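Local structure of hypothetical protein Atu2144 (Agrobacterium tumefaciens, 2ODF) at residues A[17-22]-A[65-70]; A[78-83]-A[128-133]; A[158-163]-A[198-203]. The protein is of unknown function but belongs to the N-formylglutamate amidohydrolase family, and so probably hydrolyses N-acyl amino acids or a related amide substrate. One frame throughout, in Å; residues are numbered along the deposited sequence.

Contact 1 (A[17-22]-A[65-70])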
loop_
_atom_site.group_PDB
_atom_site.type_symbol
_atom_site.label_atom_id
_atom_site.label_comp_id
_atom_site.label_asym_id
_atom_site.label_seq_id
_atom_site.Cartn_x
_atom_site.Cartn_y
_atom_site.Cartn_z
ATOM N N GLY A 17 -0.256 7.931 15.932
ATOM C CA GLY A 17 0.054 8.363 17.282
ATOM C C GLY A 17 0.774 7.275 18.049
ATOM O O GLY A 17 0.502 6.084 17.859
ATOM N N VAL A 18 1.737 7.661 18.876
ATOM C CA VAL A 18 2.395 6.681 19.745
ATOM C C VAL A 18 2.487 7.314 21.118
ATOM O O VAL A 18 2.909 8.460 21.231
ATOM C CB VAL A 18 3.790 6.254 19.243
ATOM C CG1 VAL A 18 4.507 5.335 20.284
ATOM C CG2 VAL A 18 3.693 5.558 17.873
ATOM N N GLU A 19 2.043 6.580 22.118
ATOM C CA GLU A 19 2.100 7.011 23.484
ATOM C C GLU A 19 2.861 5.999 24.324
ATOM O O GLU A 19 2.840 4.843 24.057
ATOM C CB GLU A 19 0.709 7.294 24.021
ATOM C CG GLU A 19 0.083 8.582 23.487
ATOM C CD GLU A 19 -1.370 8.738 23.891
ATOM O OE1 GLU A 19 -1.830 7.969 24.719
ATOM O OE2 GLU A 19 -2.037 9.635 23.393
ATOM N N ASN A 20 3.595 6.497 25.298
ATOM C CA ASN A 20 4.410 5.632 26.123
ATOM C C ASN A 20 5.430 4.874 25.265
ATOM O O ASN A 20 5.659 3.744 25.474
ATOM C CB ASN A 20 3.485 4.718 26.902
ATOM C CG ASN A 20 3.829 4.632 28.346
ATOM O OD1 ASN A 20 4.740 5.246 28.780
ATOM N ND2 ASN A 20 3.113 3.823 29.079
ATOM N N ALA A 21 6.025 5.562 24.298
ATOM C CA ALA A 21 7.006 4.971 23.365
ATOM C C ALA A 21 8.115 4.219 24.108
ATOM O O ALA A 21 8.517 3.098 23.738
ATOM C CB ALA A 21 7.610 6.061 22.463
ATOM N N ALA A 22 8.590 4.816 25.191
ATOM C CA ALA A 22 9.645 4.216 25.977
ATOM C C ALA A 22 9.139 3.390 27.165
ATOM O O ALA A 22 9.835 3.246 28.127
ATOM C CB ALA A 22 10.645 5.294 26.444
ATOM N N VAL A 65 -9.995 3.274 26.582
ATOM C CA VAL A 65 -9.636 2.036 27.264
ATOM C C VAL A 65 -8.175 1.686 27.022
ATOM O O VAL A 65 -7.473 1.335 27.948
ATOM C CB VAL A 65 -10.545 0.866 26.852
ATOM C CG1 VAL A 65 -9.956 -0.469 27.315
ATOM C CG2 VAL A 65 -11.964 1.077 27.405
ATOM N N ALA A 66 -7.722 1.796 25.771
ATOM C CA ALA A 66 -6.308 1.548 25.423
ATOM C C ALA A 66 -5.316 2.435 26.188
ATOM O O ALA A 66 -4.256 1.971 26.603
ATOM C CB ALA A 66 -6.102 1.682 23.925
ATOM N N ARG A 67 -5.656 3.693 26.335
ATOM C CA ARG A 67 -4.863 4.595 27.134
ATOM C C ARG A 67 -4.751 4.154 28.593
ATOM O O ARG A 67 -3.702 4.163 29.141
ATOM C CB ARG A 67 -5.355 6.025 26.996
ATOM C CG ARG A 67 -5.104 6.636 25.653
ATOM C CD ARG A 67 -5.586 8.017 25.551
ATOM N NE ARG A 67 -4.905 8.657 24.467
ATOM C CZ ARG A 67 -5.452 9.524 23.654
ATOM N NH1 ARG A 67 -6.696 9.871 23.800
ATOM N NH2 ARG A 67 -4.735 10.049 22.703
ATOM N N LEU A 68 -5.876 3.740 29.144
ATOM C CA LEU A 68 -5.909 3.296 30.537
ATOM C C LEU A 68 -5.080 2.042 30.695
ATOM O O LEU A 68 -4.316 1.928 31.649
ATOM C CB LEU A 68 -7.334 3.081 31.014
ATOM C CG LEU A 68 -8.170 4.346 31.104
ATOM C CD1 LEU A 68 -9.554 3.956 31.554
ATOM C CD2 LEU A 68 -7.560 5.386 32.038
ATOM N N LEU A 69 -5.207 1.108 29.758
ATOM C CA LEU A 69 -4.335 -0.077 29.715
ATOM C C LEU A 69 -2.842 0.225 29.519
ATOM O O LEU A 69 -1.992 -0.496 30.011
ATOM C CB LEU A 69 -4.831 -1.063 28.632
ATOM C CG LEU A 69 -6.191 -1.721 28.877
ATOM C CD1 LEU A 69 -6.624 -2.552 27.688
ATOM C CD2 LEU A 69 -6.124 -2.601 30.142
ATOM N N SER A 70 -2.525 1.286 28.793
ATOM C CA SER A 70 -1.146 1.722 28.597
ATOM C C SER A 70 -0.489 2.110 29.951
ATOM O O SER A 70 0.675 1.765 30.207
ATOM C CB SER A 70 -1.129 2.879 27.597
ATOM O OG SER A 70 0.177 3.383 27.397
#
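Glu19 and Arg67 both set CG anti to their own carbonyl carbon (chi1 -73° and -69°), and both chains then run extended, which carries a carboxylate from edge strand 16-19 and a guanidinium from helix 62-73 to one meeting point. The guanidinium approaches side-on, using NE and one terminal nitrogen. Arg67 NE donates to Glu19 OE1 at 3.2 Å, on the syn lone pair and close to the guanidinium plane, while Arg67 NH2 reaches Glu19 OE2 at 2.8 Å, tilted somewhat out of both planes. With the two flat groups only 10° from coplanar, this is a bidentate salt bridge, and the pairing restricts rotation of both ends. Long, flexible charged side chains suit a partly exposed place; Arg67 also touches Leu77 and Tyr79 of the neighbouring strand 77-80, and Glu19 touches Tyr79.

Just past the strand, Asn20 takes a backbone conformation with positive phi, which asparagine tolerates well. Its ND2 makes a weak hydrogen bond of 3.4 Å to Ser70 OG. The small Ser70 lets the helix come close here, and its OG, anti to the backbone N, also bonds to the carbonyl oxygen of Ala75 beyond the helix. Between 17-22 and 65-70 the join thus rests on one ionic pair and one slight polar link, while the helix packs its apolar residues Ala66 and Leu69 against other strands.

Contact 2 (A[78-83]-A[128-133])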
loop_
_atom_site.group_PDB
_atom_site.type_symbol
_atom_site.label_atom_id
_atom_site.label_comp_id
_atom_site.label_asym_id
_atom_site.label_seq_id
_atom_site.Cartn_x
_atom_site.Cartn_y
_atom_site.Cartn_z
ATOM N N VAL A 78 0.213 2.285 20.110
ATOM C CA VAL A 78 0.244 2.814 18.747
ATOM C C VAL A 78 -1.176 2.884 18.250
ATOM O O VAL A 78 -1.910 1.892 18.303
ATOM C CB VAL A 78 1.049 1.940 17.793
ATOM C CG1 VAL A 78 1.101 2.591 16.381
ATOM C CG2 VAL A 78 2.442 1.710 18.340
ATOM N N TYR A 79 -1.568 4.061 17.766
ATOM C CA TYR A 79 -2.935 4.267 17.346
ATOM C C TYR A 79 -2.997 5.130 16.071
ATOM O O TYR A 79 -2.082 5.911 15.762
ATOM C CB TYR A 79 -3.791 4.814 18.481
ATOM C CG TYR A 79 -3.483 6.227 18.918
ATOM C CD1 TYR A 79 -2.429 6.490 19.801
ATOM C CD2 TYR A 79 -4.247 7.291 18.482
ATOM C CE1 TYR A 79 -2.139 7.778 20.212
ATOM C CE2 TYR A 79 -3.961 8.602 18.909
ATOM C CZ TYR A 79 -2.903 8.829 19.765
ATOM O OH TYR A 79 -2.593 10.119 20.187
ATOM N N GLN A 80 -4.075 4.924 15.337
ATOM C CA GLN A 80 -4.363 5.646 14.104
ATOM C C GLN A 80 -5.151 6.891 14.451
ATOM O O GLN A 80 -6.141 6.818 15.197
ATOM C CB GLN A 80 -5.137 4.673 13.209
ATOM C CG GLN A 80 -5.591 5.106 11.868
ATOM C CD GLN A 80 -4.568 5.864 11.015
ATOM O OE1 GLN A 80 -3.660 5.284 10.386
ATOM N NE2 GLN A 80 -4.780 7.143 10.917
ATOM N N ARG A 81 -4.703 8.040 13.946
ATOM C CA ARG A 81 -5.327 9.325 14.279
ATOM C C ARG A 81 -6.488 9.755 13.360
ATOM O O ARG A 81 -7.108 10.769 13.616
ATOM C CB ARG A 81 -4.243 10.410 14.358
ATOM C CG ARG A 81 -3.233 10.111 15.463
ATOM C CD ARG A 81 -2.234 11.197 15.664
ATOM N NE ARG A 81 -2.849 12.422 16.162
ATOM C CZ ARG A 81 -3.108 13.492 15.422
ATOM N NH1 ARG A 81 -2.800 13.514 14.127
ATOM N NH2 ARG A 81 -3.678 14.555 15.992
ATOM N N PHE A 82 -6.776 8.980 12.313
ATOM C CA PHE A 82 -7.866 9.263 11.388
ATOM C C PHE A 82 -8.770 8.077 11.164
ATOM O O PHE A 82 -8.381 6.922 11.411
ATOM C CB PHE A 82 -7.300 9.802 10.043
ATOM C CG PHE A 82 -6.492 11.059 10.227
ATOM C CD1 PHE A 82 -7.096 12.298 10.212
ATOM C CD2 PHE A 82 -5.147 10.975 10.545
ATOM C CE1 PHE A 82 -6.360 13.433 10.474
ATOM C CE2 PHE A 82 -4.419 12.085 10.788
ATOM C CZ PHE A 82 -5.018 13.317 10.755
ATOM N N SER A 83 -9.987 8.390 10.703
ATOM C CA SER A 83 -11.094 7.461 10.664
ATOM C C SER A 83 -10.892 6.273 9.751
ATOM O O SER A 83 -10.349 6.404 8.617
ATOM C CB SER A 83 -12.367 8.174 10.212
ATOM O OG SER A 83 -13.447 7.270 10.111
ATOM N N VAL A 128 0.132 2.278 5.276
ATOM C CA VAL A 128 1.531 1.859 5.318
ATOM C C VAL A 128 2.272 2.508 6.507
ATOM O O VAL A 128 3.001 1.814 7.205
ATOM C CB VAL A 128 2.250 1.958 3.919
ATOM C CG1 VAL A 128 3.764 1.669 4.060
ATOM C CG2 VAL A 128 1.614 0.946 2.910
ATOM N N PRO A 129 2.120 3.826 6.748
ATOM C CA PRO A 129 2.773 4.423 7.912
ATOM C C PRO A 129 2.383 3.766 9.234
ATOM O O PRO A 129 3.266 3.487 10.044
ATOM C CB PRO A 129 2.334 5.921 7.858
ATOM C CG PRO A 129 2.086 6.150 6.412
ATOM C CD PRO A 129 1.474 4.867 5.915
ATOM N N PHE A 130 1.108 3.431 9.404
ATOM C CA PHE A 130 0.620 2.808 10.609
ATOM C C PHE A 130 1.317 1.454 10.857
ATOM O O PHE A 130 1.937 1.254 11.908
ATOM C CB PHE A 130 -0.910 2.680 10.574
ATOM C CG PHE A 130 -1.486 2.043 11.801
ATOM C CD1 PHE A 130 -1.604 2.768 12.985
ATOM C CD2 PHE A 130 -1.894 0.715 11.785
ATOM C CE1 PHE A 130 -2.101 2.149 14.129
ATOM C CE2 PHE A 130 -2.378 0.103 12.928
ATOM C CZ PHE A 130 -2.475 0.819 14.092
ATOM N N HIS A 131 1.240 0.566 9.895
ATOM C CA HIS A 131 1.835 -0.715 10.013
ATOM C C HIS A 131 3.343 -0.688 10.058
ATOM O O HIS A 131 3.927 -1.477 10.707
ATOM C CB HIS A 131 1.242 -1.682 9.023
ATOM C CG HIS A 131 -0.192 -1.991 9.293
ATOM N ND1 HIS A 131 -0.594 -2.744 10.357
ATOM C CD2 HIS A 131 -1.315 -1.575 8.681
ATOM C CE1 HIS A 131 -1.906 -2.799 10.375
ATOM N NE2 HIS A 131 -2.363 -2.109 9.360
ATOM N N ASP A 132 3.954 0.242 9.359
ATOM C CA ASP A 132 5.387 0.370 9.366
ATOM C C ASP A 132 5.876 0.734 10.790
ATOM O O ASP A 132 6.881 0.316 11.209
ATOM C CB ASP A 132 5.860 1.400 8.345
ATOM C CG ASP A 132 5.991 0.841 6.917
ATOM O OD1 ASP A 132 5.770 -0.332 6.679
ATOM O OD2 ASP A 132 6.338 1.603 6.060
ATOM N N ARG A 133 5.139 1.572 11.465
ATOM C CA ARG A 133 5.548 2.015 12.766
ATOM C C ARG A 133 5.415 0.876 13.762
ATOM O O ARG A 133 6.239 0.688 14.553
ATOM C CB ARG A 133 4.708 3.180 13.224
ATOM C CG ARG A 133 5.160 3.775 14.492
ATOM C CD ARG A 133 6.478 4.429 14.347
ATOM N NE ARG A 133 6.733 5.279 15.474
ATOM C CZ ARG A 133 6.270 6.510 15.595
ATOM N NH1 ARG A 133 5.548 7.034 14.646
ATOM N NH2 ARG A 133 6.547 7.221 16.658
#
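Phe130, Val78 and Gln80 make up most of this buried contact, in which the ring of Phe130 leaves helix 116-143 and meets the backbone of strand 77-80. With CG of Phe130 anti to the backbone N (chi1 -180°), the ring is carried out to the strand, CE1 foremost. That corner lies 3.7 Å from Tyr79 C, which sits at the ring edge, and 3.6 Å from Gln80 N, which approaches obliquely. A flat, rigid aromatic suits this place because its thin rim can press against main chain while its breadth occupies the layer between helix and sheet.

Val78 points towards the helix and sets its CG1 branch 3.9 Å from Phe130 CE1. A beta-branched residue is at home in a strand, and its compact side chain also packs on Val134 and Ile137 of the same helix and on Val16 and Val18 of the next strand. Helix and strand run nearly antiparallel here, at 174°, with their axes 9.2 Å apart. This is the layered alpha/beta architecture of the fold: the long helix packs on one side of the mixed sheet, and neighbouring Tyr79, whose side chain starts away from this helix, touches Leu63 and Arg67 of helix 62-73 instead.

Gln80 uses its aliphatic part on the aromatic. Its CB lies 4.0 Å from Phe130 CD1, and beyond CG the chain bends at chi2 (45°). On the helix, the imidazole of His131 has Phe130 CD2 over its centre, 3.7 Å above the plane, while its ND1 and NE2 bond to His213 and to the carbonyl oxygen of Cys89.

Contact 3 (A[158-163]-A[198-203])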
loop_
_atom_site.group_PDB
_atom_site.type_symbol
_atom_site.label_atom_id
_atom_site.label_comp_id
_atom_site.label_asym_id
_atom_site.label_seq_id
_atom_site.Cartn_x
_atom_site.Cartn_y
_atom_site.Cartn_z
ATOM N N PRO A 158 -23.707 -2.548 20.122
ATOM C CA PRO A 158 -24.596 -3.546 20.736
ATOM C C PRO A 158 -25.674 -4.149 19.825
ATOM O O PRO A 158 -26.062 -5.278 20.043
ATOM C CB PRO A 158 -25.268 -2.785 21.884
ATOM C CG PRO A 158 -24.525 -1.529 22.058
ATOM C CD PRO A 158 -23.808 -1.226 20.772
ATOM N N VAL A 159 -26.180 -3.394 18.851
ATOM C CA VAL A 159 -27.164 -3.932 17.896
ATOM C C VAL A 159 -26.529 -4.041 16.507
ATOM O O VAL A 159 -26.006 -3.048 15.984
ATOM C CB VAL A 159 -28.432 -3.046 17.814
ATOM C CG1 VAL A 159 -29.357 -3.534 16.690
ATOM C CG2 VAL A 159 -29.158 -3.008 19.164
ATOM N N TYR A 160 -26.580 -5.242 15.935
ATOM C CA TYR A 160 -26.043 -5.515 14.605
ATOM C C TYR A 160 -27.069 -6.330 13.811
ATOM O O TYR A 160 -27.475 -7.411 14.241
ATOM C CB TYR A 160 -24.715 -6.286 14.699
ATOM C CG TYR A 160 -23.924 -6.339 13.400
ATOM C CD1 TYR A 160 -23.377 -5.187 12.863
ATOM C CD2 TYR A 160 -23.717 -7.550 12.723
ATOM C CE1 TYR A 160 -22.657 -5.218 11.691
ATOM C CE2 TYR A 160 -22.996 -7.594 11.541
ATOM C CZ TYR A 160 -22.467 -6.420 11.030
ATOM O OH TYR A 160 -21.743 -6.412 9.851
ATOM N N HIS A 161 -27.513 -5.773 12.684
ATOM C CA HIS A 161 -28.468 -6.440 11.784
ATOM C C HIS A 161 -29.670 -7.027 12.519
ATOM O O HIS A 161 -29.981 -8.209 12.370
ATOM C CB HIS A 161 -27.754 -7.533 10.973
ATOM C CG HIS A 161 -26.654 -7.020 10.092
ATOM N ND1 HIS A 161 -25.707 -7.847 9.524
ATOM C CD2 HIS A 161 -26.355 -5.764 9.680
ATOM C CE1 HIS A 161 -24.868 -7.119 8.805
ATOM N NE2 HIS A 161 -25.238 -5.851 8.887
ATOM N N GLY A 162 -30.316 -6.211 13.352
ATOM C CA GLY A 162 -31.583 -6.594 14.004
ATOM C C GLY A 162 -31.450 -7.548 15.171
ATOM O O GLY A 162 -32.445 -8.020 15.736
ATOM N N ARG A 163 -30.206 -7.831 15.534
ATOM C CA ARG A 163 -29.877 -8.727 16.612
ATOM C C ARG A 163 -29.160 -7.888 17.668
ATOM O O ARG A 163 -28.294 -7.065 17.348
ATOM C CB ARG A 163 -28.959 -9.846 16.090
ATOM C CG ARG A 163 -29.412 -10.488 14.763
ATOM C CD ARG A 163 -30.080 -11.837 14.978
ATOM N NE ARG A 163 -30.628 -12.408 13.735
ATOM C CZ ARG A 163 -31.772 -12.024 13.144
ATOM N NH1 ARG A 163 -32.535 -11.055 13.659
ATOM N NH2 ARG A 163 -32.165 -12.619 12.019
ATOM N N ASP A 198 -16.023 -13.798 18.965
ATOM C CA ASP A 198 -17.403 -13.387 18.974
ATOM C C ASP A 198 -17.349 -11.965 19.498
ATOM O O ASP A 198 -16.846 -11.762 20.590
ATOM C CB ASP A 198 -18.147 -14.295 19.961
ATOM C CG ASP A 198 -19.657 -14.224 19.852
ATOM O OD1 ASP A 198 -20.218 -13.287 19.256
ATOM O OD2 ASP A 198 -20.288 -15.118 20.439
ATOM N N PRO A 199 -17.901 -10.978 18.755
ATOM C CA PRO A 199 -18.815 -11.054 17.613
ATOM C C PRO A 199 -18.188 -11.286 16.248
ATOM O O PRO A 199 -18.914 -11.448 15.261
ATOM C CB PRO A 199 -19.501 -9.686 17.645
ATOM C CG PRO A 199 -18.433 -8.785 18.139
ATOM C CD PRO A 199 -17.623 -9.574 19.116
ATOM N N TYR A 200 -16.864 -11.257 16.186
ATOM C CA TYR A 200 -16.172 -11.510 14.950
ATOM C C TYR A 200 -14.990 -12.414 15.226
ATOM O O TYR A 200 -14.519 -12.497 16.350
ATOM C CB TYR A 200 -15.672 -10.195 14.329
ATOM C CG TYR A 200 -16.742 -9.165 14.066
ATOM C CD1 TYR A 200 -17.708 -9.361 13.074
ATOM C CD2 TYR A 200 -16.767 -7.970 14.777
ATOM C CE1 TYR A 200 -18.692 -8.398 12.834
ATOM C CE2 TYR A 200 -17.739 -7.005 14.537
ATOM C CZ TYR A 200 -18.697 -7.227 13.567
ATOM O OH TYR A 200 -19.645 -6.259 13.322
ATOM N N GLY A 201 -14.525 -13.085 14.178
ATOM C CA GLY A 201 -13.323 -13.909 14.233
ATOM C C GLY A 201 -12.537 -13.797 12.932
ATOM O O GLY A 201 -12.897 -13.006 12.037
ATOM N N PRO A 202 -11.449 -14.580 12.814
ATOM C CA PRO A 202 -10.613 -14.519 11.604
ATOM C C PRO A 202 -11.400 -14.814 10.321
ATOM O O PRO A 202 -11.027 -14.356 9.239
ATOM C CB PRO A 202 -9.510 -15.561 11.872
ATOM C CG PRO A 202 -9.977 -16.376 12.995
ATOM C CD PRO A 202 -10.923 -15.544 13.799
ATOM N N GLU A 203 -12.514 -15.517 10.467
ATOM C CA GLU A 203 -13.410 -15.777 9.353
ATOM C C GLU A 203 -13.969 -14.501 8.729
ATOM O O GLU A 203 -14.278 -14.492 7.544
ATOM C CB GLU A 203 -14.553 -16.681 9.810
ATOM C CG GLU A 203 -14.082 -18.083 10.238
ATOM C CD GLU A 203 -15.190 -18.903 10.888
ATOM O OE1 GLU A 203 -16.378 -18.497 10.758
ATOM O OE2 GLU A 203 -14.881 -19.959 11.518
#
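The hydroxyl oxygen of Tyr200 is the polar atom at the centre of this surface contact. It sits above the Tyr160 ring, 3.5 Å from its plane and nearer its border than its middle, and it also has a weak hydrogen bond with Arg165 NH1. Its nearest ring atoms are Tyr160 CE1 and Tyr160 CZ, each 3.6 Å from Tyr200 OH. The two rings form a T-shaped pair: their planes stand at 85°, with the edge of Tyr200 turned toward the face of Tyr160 and the centroids 6.0 Å apart.

Tyr160 lies on the short strand 159-160, at the start of a type I' turn that closes a beta hairpin with strand 163-164. Its CG is anti to the backbone N (chi1 -167°), which sends the ring out toward the loop carrying Tyr200. His161 NE2 lies over the opposite face, so the tyrosine is sandwiched between the hydroxyl and an imidazole. His161 and Gly162 are the two central residues of the turn, both with positive phi, which glycine adopts easily.

Tyr200 follows Pro199, whose preceding peptide bond is cis, and its side chain also touches Glu225 of strand 220-227. Tyrosine suits both places, since it pairs a broad apolar ring with a hydroxyl that tolerates solvent. The hairpin and the loop after strand 194-196 therefore meet through an aromatic edge and a single polar tip, an interaction likely to be modest in strength and governed by orientation.

How the contacts relate
Contacts 1 and 2 are neighbours, their centres 14 Å apart, and they meet on the edge strand 16-19 and its antiparallel neighbour 77-80 in the mixed sheet. Gly17 N probably bonds to Tyr79 O, and the Tyr79 hydroxyl probably bonds to the carboxylate of Glu19. Contact 1 closes before contact 2 opens, and helix 62-73 is followed by strand 77-80; contact 3 comes later still. Contact 3 is remote, its centre about 27 Å and 25 Å from those of contacts 1 and 2, across the chain's centre. The first two thus fasten helices to one margin of the sheet, whereas the third joins a small hairpin to the loop after strand 194-196.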